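Side-chain contacts in racemase, putative (Roseobacter denitrificans, PDB 3TCS), which binds magnesium and probably works as a racemase or hydro-lyase of the mandelate racemase type: residues R153-R156 / L157-Q161; Q278-I281 / L282-G285; F349-T352 / P353-E357. All blocks are in the same frame, centred on the assembly; numbering follows the deposited sequence.

Contact 1: R153-R156 / L157-Q161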
# COMPACT_ATOMS: atom_id res chain seq x y z
N ARG B 153 8.27 -31.73 17.67
CA ARG B 153 8.93 -30.57 18.24
C ARG B 153 8.00 -29.74 19.13
O ARG B 153 8.43 -29.17 20.12
CB ARG B 153 9.54 -29.68 17.14
CG ARG B 153 8.55 -28.96 16.24
CD ARG B 153 9.27 -27.88 15.42
NE ARG B 153 8.36 -27.10 14.58
CZ ARG B 153 8.72 -26.03 13.88
NH1 ARG B 153 9.97 -25.58 13.92
NH2 ARG B 153 7.82 -25.39 13.14
N LEU B 154 6.72 -29.69 18.79
CA LEU B 154 5.77 -28.92 19.60
C LEU B 154 5.47 -29.64 20.91
O LEU B 154 5.26 -29.00 21.95
CB LEU B 154 4.49 -28.67 18.80
CG LEU B 154 4.69 -27.74 17.59
CD1 LEU B 154 3.35 -27.45 16.93
CD2 LEU B 154 5.34 -26.44 18.05
N LYS B 155 5.43 -30.97 20.87
CA LYS B 155 5.18 -31.75 22.08
C LYS B 155 6.33 -31.53 23.06
O LYS B 155 6.11 -31.43 24.27
CB LYS B 155 5.05 -33.23 21.73
CG LYS B 155 4.57 -34.10 22.88
CD LYS B 155 4.39 -35.55 22.45
CE LYS B 155 3.75 -36.37 23.56
NZ LYS B 155 3.47 -37.77 23.12
N ARG B 156 7.55 -31.46 22.55
CA ARG B 156 8.69 -31.24 23.42
C ARG B 156 8.63 -29.86 24.05
O ARG B 156 8.99 -29.68 25.21
CB ARG B 156 10.00 -31.45 22.65
CG ARG B 156 10.15 -32.91 22.24
CD ARG B 156 11.44 -33.22 21.51
NE ARG B 156 11.51 -34.65 21.21
CZ ARG B 156 12.46 -35.23 20.48
NH1 ARG B 156 13.44 -34.50 19.96
NH2 ARG B 156 12.42 -36.54 20.26
N LEU B 157 8.16 -28.87 23.29
CA LEU B 157 8.04 -27.51 23.82
C LEU B 157 6.92 -27.46 24.85
O LEU B 157 6.98 -26.68 25.80
CB LEU B 157 7.77 -26.53 22.68
CG LEU B 157 8.97 -26.28 21.76
CD1 LEU B 157 8.51 -25.66 20.44
CD2 LEU B 157 9.97 -25.39 22.48
N ARG B 158 5.89 -28.28 24.65
CA ARG B 158 4.78 -28.32 25.58
C ARG B 158 5.32 -28.76 26.94
O ARG B 158 5.01 -28.17 27.97
CB ARG B 158 3.73 -29.34 25.10
CG ARG B 158 2.55 -29.52 26.04
CD ARG B 158 1.78 -30.80 25.72
NE ARG B 158 2.54 -31.98 26.11
CZ ARG B 158 2.18 -33.24 25.84
NH1 ARG B 158 1.06 -33.49 25.19
NH2 ARG B 158 2.94 -34.24 26.25
N ASP B 159 6.16 -29.80 26.92
CA ASP B 159 6.73 -30.34 28.14
C ASP B 159 7.87 -29.55 28.77
O ASP B 159 8.03 -29.57 29.99
CB ASP B 159 7.19 -31.79 27.91
CG ASP B 159 6.06 -32.70 27.49
OD1 ASP B 159 4.92 -32.51 27.99
OD2 ASP B 159 6.30 -33.62 26.68
N THR B 160 8.66 -28.86 27.96
CA THR B 160 9.79 -28.10 28.50
C THR B 160 9.51 -26.62 28.79
O THR B 160 10.09 -26.05 29.72
CB THR B 160 11.02 -28.17 27.56
OG1 THR B 160 10.67 -27.63 26.27
CG2 THR B 160 11.48 -29.61 27.39
N GLN B 161 8.63 -26.01 28.00
CA GLN B 161 8.30 -24.59 28.15
C GLN B 161 6.95 -24.32 28.82
O GLN B 161 6.70 -23.23 29.32
CB GLN B 161 8.31 -23.90 26.78
CG GLN B 161 9.66 -23.91 26.06
CD GLN B 161 10.75 -23.17 26.82
OE1 GLN B 161 10.52 -22.10 27.38
NE2 GLN B 161 11.95 -23.74 26.82

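Contact 2: Q278-I281 / L282-G285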
# COMPACT_ATOMS: atom_id res chain seq x y z
N GLN B 278 -6.87 -9.57 14.02
CA GLN B 278 -5.45 -9.81 14.26
C GLN B 278 -4.49 -8.81 13.64
O GLN B 278 -3.69 -9.15 12.77
CB GLN B 278 -5.09 -11.20 13.75
CG GLN B 278 -5.91 -12.30 14.39
CD GLN B 278 -5.42 -13.67 13.97
OE1 GLN B 278 -5.66 -14.10 12.84
NE2 GLN B 278 -4.73 -14.35 14.87
N PRO B 279 -4.55 -7.55 14.09
CA PRO B 279 -3.64 -6.55 13.53
C PRO B 279 -2.19 -6.84 13.92
O PRO B 279 -1.94 -7.47 14.95
CB PRO B 279 -4.14 -5.25 14.16
CG PRO B 279 -4.61 -5.71 15.52
CD PRO B 279 -5.35 -7.00 15.19
N ASP B 280 -1.25 -6.41 13.08
CA ASP B 280 0.17 -6.54 13.40
C ASP B 280 0.54 -5.09 13.69
O ASP B 280 0.40 -4.22 12.83
CB ASP B 280 0.96 -7.08 12.20
CG ASP B 280 2.47 -7.13 12.47
OD1 ASP B 280 3.10 -6.05 12.55
OD2 ASP B 280 3.02 -8.24 12.62
N ILE B 281 0.98 -4.83 14.91
CA ILE B 281 1.32 -3.47 15.33
C ILE B 281 2.21 -2.70 14.37
O ILE B 281 2.01 -1.50 14.16
CB ILE B 281 1.98 -3.49 16.72
CG1 ILE B 281 0.95 -3.93 17.77
CG2 ILE B 281 2.55 -2.11 17.05
CD1 ILE B 281 1.55 -4.24 19.13
N LEU B 282 3.20 -3.37 13.80
CA LEU B 282 4.12 -2.69 12.91
C LEU B 282 3.63 -2.58 11.46
O LEU B 282 3.90 -1.58 10.79
CB LEU B 282 5.50 -3.34 13.00
CG LEU B 282 6.04 -3.38 14.44
CD1 LEU B 282 7.45 -3.97 14.45
CD2 LEU B 282 6.07 -1.96 15.04
N TYR B 283 2.92 -3.59 10.95
CA TYR B 283 2.41 -3.49 9.58
C TYR B 283 1.31 -2.42 9.54
O TYR B 283 1.10 -1.77 8.51
CB TYR B 283 1.79 -4.81 9.10
CG TYR B 283 2.74 -5.97 8.88
CD1 TYR B 283 4.05 -5.77 8.47
CD2 TYR B 283 2.29 -7.29 9.03
CE1 TYR B 283 4.91 -6.84 8.22
CE2 TYR B 283 3.14 -8.38 8.78
CZ TYR B 283 4.45 -8.14 8.38
OH TYR B 283 5.29 -9.20 8.11
N LEU B 284 0.61 -2.26 10.66
CA LEU B 284 -0.50 -1.30 10.74
C LEU B 284 -0.09 0.16 10.93
O LEU B 284 -0.90 1.06 10.74
CB LEU B 284 -1.46 -1.73 11.86
CG LEU B 284 -2.74 -0.94 12.16
CD1 LEU B 284 -3.54 -0.70 10.88
CD2 LEU B 284 -3.57 -1.73 13.17
N GLY B 285 1.16 0.40 11.30
CA GLY B 285 1.60 1.78 11.47
C GLY B 285 1.91 2.21 12.89
O GLY B 285 2.16 3.39 13.14

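Contact 3: F349-T352 / P353-E357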
# COMPACT_ATOMS: atom_id res chain seq x y z
N PHE B 349 19.21 -8.08 21.08
CA PHE B 349 19.13 -7.40 22.37
C PHE B 349 20.20 -7.81 23.37
O PHE B 349 20.79 -8.88 23.27
CB PHE B 349 17.75 -7.65 22.98
CG PHE B 349 16.63 -7.54 21.98
CD1 PHE B 349 16.38 -6.34 21.33
CD2 PHE B 349 15.85 -8.65 21.68
CE1 PHE B 349 15.36 -6.25 20.38
CE2 PHE B 349 14.82 -8.56 20.74
CZ PHE B 349 14.58 -7.36 20.09
N VAL B 350 20.45 -6.93 24.34
CA VAL B 350 21.43 -7.20 25.39
C VAL B 350 20.95 -8.41 26.18
O VAL B 350 21.73 -9.31 26.51
CB VAL B 350 21.57 -5.99 26.33
CG1 VAL B 350 22.48 -6.33 27.50
CG2 VAL B 350 22.14 -4.80 25.56
N LYS B 351 19.66 -8.43 26.47
CA LYS B 351 19.05 -9.53 27.20
C LYS B 351 17.68 -9.76 26.58
O LYS B 351 16.89 -8.83 26.45
CB LYS B 351 18.91 -9.18 28.68
CG LYS B 351 18.32 -10.30 29.53
CD LYS B 351 19.12 -11.58 29.38
CE LYS B 351 18.48 -12.74 30.14
NZ LYS B 351 19.22 -14.01 29.94
N THR B 352 17.41 -11.00 26.19
CA THR B 352 16.13 -11.32 25.56
C THR B 352 14.96 -11.07 26.50
O THR B 352 15.03 -11.37 27.69
CB THR B 352 16.08 -12.79 25.09
OG1 THR B 352 14.85 -13.02 24.39
CG2 THR B 352 16.16 -13.75 26.28
N PRO B 353 13.88 -10.48 25.98
CA PRO B 353 12.70 -10.22 26.80
C PRO B 353 11.69 -11.35 26.61
O PRO B 353 10.57 -11.29 27.11
CB PRO B 353 12.18 -8.91 26.22
CG PRO B 353 12.41 -9.13 24.73
CD PRO B 353 13.81 -9.73 24.70
N TYR B 354 12.12 -12.39 25.90
CA TYR B 354 11.23 -13.49 25.56
C TYR B 354 11.37 -14.83 26.30
O TYR B 354 11.03 -15.87 25.75
CB TYR B 354 11.30 -13.73 24.05
CG TYR B 354 10.96 -12.50 23.25
CD1 TYR B 354 9.79 -11.78 23.50
CD2 TYR B 354 11.80 -12.04 22.23
CE1 TYR B 354 9.46 -10.64 22.76
CE2 TYR B 354 11.48 -10.90 21.49
CZ TYR B 354 10.31 -10.21 21.76
OH TYR B 354 9.97 -9.10 21.02
N GLU B 355 11.87 -14.80 27.53
CA GLU B 355 12.00 -16.03 28.29
C GLU B 355 10.58 -16.45 28.66
O GLU B 355 9.79 -15.63 29.13
CB GLU B 355 12.81 -15.80 29.57
CG GLU B 355 14.27 -15.45 29.33
CD GLU B 355 15.04 -15.27 30.63
OE1 GLU B 355 15.11 -16.23 31.42
OE2 GLU B 355 15.57 -14.16 30.87
N ILE B 356 10.25 -17.72 28.44
CA ILE B 356 8.91 -18.22 28.75
C ILE B 356 8.84 -18.88 30.12
O ILE B 356 9.71 -19.68 30.48
CB ILE B 356 8.43 -19.23 27.69
CG1 ILE B 356 8.28 -18.52 26.33
CG2 ILE B 356 7.09 -19.84 28.10
CD1 ILE B 356 7.15 -17.51 26.29
N GLU B 357 7.80 -18.55 30.88
CA GLU B 357 7.58 -19.11 32.21
C GLU B 357 6.27 -19.89 32.15
O GLU B 357 5.19 -19.29 32.11
CB GLU B 357 7.46 -17.99 33.26
CG GLU B 357 8.56 -16.94 33.18
CD GLU B 357 8.42 -15.85 34.24
OE1 GLU B 357 8.86 -14.71 33.97
OE2 GLU B 357 7.89 -16.13 35.34
O HOH W 1 13.01 -12.67 29.14

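Contact 1: R153-R156 / L157-Q161
K155 and R158, three residues apart on one helix, run their side chains alongside each other in the same direction. K155 puts CG over one face of the R158 guanidinium, toward its rim, and its CE comes to 3.5 Å from R158 NH2. The like charges stay apart, K155 NZ and R158 NH2 being 4.7 Å from each other.

The ionic part is a side-on grip: R158 NE lies 3.1 Å from D159 OD1 and R158 NH2 3.2 Å from the same oxygen, both with OD1 close to the guanidinium plane. A bend at chi3 (71°) turns the group back to D159. A leucine in place of R158 would probably leave the D159 carboxylate without its mate and K155 CG without the flat group beneath it.

The backbone bonds L157 to R153, R158 to L154 and D159 to K155 are ordinary helical ones. R156 O takes two donors from opposite faces of its plane, T160 N at 2.9 Å and T160 OG1 at 2.9 Å.

The apolar contact is L154 CD2 against L157 CD1, 4.0 Å apart. L154 and R158 also rest on F166 of strand 165-169, and L157 on I336. This helix, 147-161, is the crossover between strands 132-139 and 165-169, a beta-alpha-beta unit of the TIM barrel.

Contact 2: Q278-I281 / L282-G285
A loop with an Asx-type turn at the C-terminal end of the sixth barrel strand, 276-277, holds D280 against Y283 on the buried way to helix 287-300. The good bond of D280 OD1 is to Y283 N at 2.9 Å, on the anti side and 29° out of the carboxylate plane; from L282 N it takes a weak, bent bond at 3.0 Å. One carboxylate oxygen therefore gathers two consecutive amides. The backbone closes the turn as well: L284 N reaches D280 O at 2.9 Å, nearly along the C=O axis.

CG of D280 is anti to its N (chi1 176°), which carries the carboxylate across the turn and over the Y283 ring. The other oxygen, OD2, is hydrogen-bonded to ND1 of H307, a residue of the D-alanine pocket. The carboxylate and ring planes are 27° apart and stacked, with D280 CG 3.4 Å from Y283 CD2, and D280 CB equally near that carbon at 3.4 Å. With OD1 bonded to the turn, OD2 to H307 and the ring against its face, the carboxylate has little freedom to rotate.

On the apolar side P279 CB meets L284 CD2 at 3.7 Å, while I281 CG2 lies 4.1 Å from L282 CD2. I281 and L282 both pack on F317 of helix 314-322, and Y283 extends to R102 and to K94 of the second subunit. G285 ends the turn at a positive phi, where a beta carbon would press on the carbonyl oxygen of L284. An aspartate anchored at this strand end and bonded to a histidine is consistent with the His-Asp pair of mandelate racemase-like active sites.

Contact 3: F349-T352 / P353-E357
Y354 is tied at its base to T352 and carries its ring inward from the loop. Its backbone N donates to T352 OG1 at 3.2 Å, a fairly straight bond with an angle of 159° at the hydrogen. T352 has OG1 opposite its own N (chi1 -176°), and that places the oxygen in front of this amide.

From there the tyrosine can be followed outward. CB lies 3.6 Å from T352 OG1, and CD2 passes the same oxygen a little farther off. Over the middle of the ring, 3.6 Å above its plane, sits CG of P353, the residue just before. CE2 comes next, 4.1 Å from F349 CE2 in an oblique approach. The tip, OH, leaves the loop altogether and is hydrogen-bonded to S312 O and L316 N, next to and within helix 314-322; the ring also meets W311 and F334. With its base held by T352 and its hydroxyl by two partners, the tyrosine is fixed at both ends.

F349 completes the apolar cluster by putting CD2 3.8 Å from P353 CD. Toward the surface, a water links T352 O (2.8 Å) to E355 N (2.9 Å), spanning the bend. K351, kinked at chi2, crosses E355 at about a right angle; its NZ is 3.8 Å from E355 OE2, a long salt bridge. Threonine OG1 accepting the amide two residues on is an ST turn, here in the long connection between strands 332-335 and 360-363, whose tyrosine pins the loop to the barrel.

All three contacts lie in the C-terminal, enolase-like barrel domain and follow one another along the chain without interleaving. Contact 2 is the deep one, its centre about 6 Å from that of the chain, beside the residues of the magnesium and D-alanine site. Contacts 1 and 3 sit at the surface, their centres about 18 Å apart, and they touch: Q161 OE1 packs on I356 CB at 3.6 Å. The last part of helix 147-161, around Q161, and the loop before strand 360-363 thus meet on the outside of the barrel. Contact 2 touches neither, its centre being about 29 Å from contact 1 and 22 Å from contact 3, although residues of contacts 2 and 3 both pack on helix 314-322.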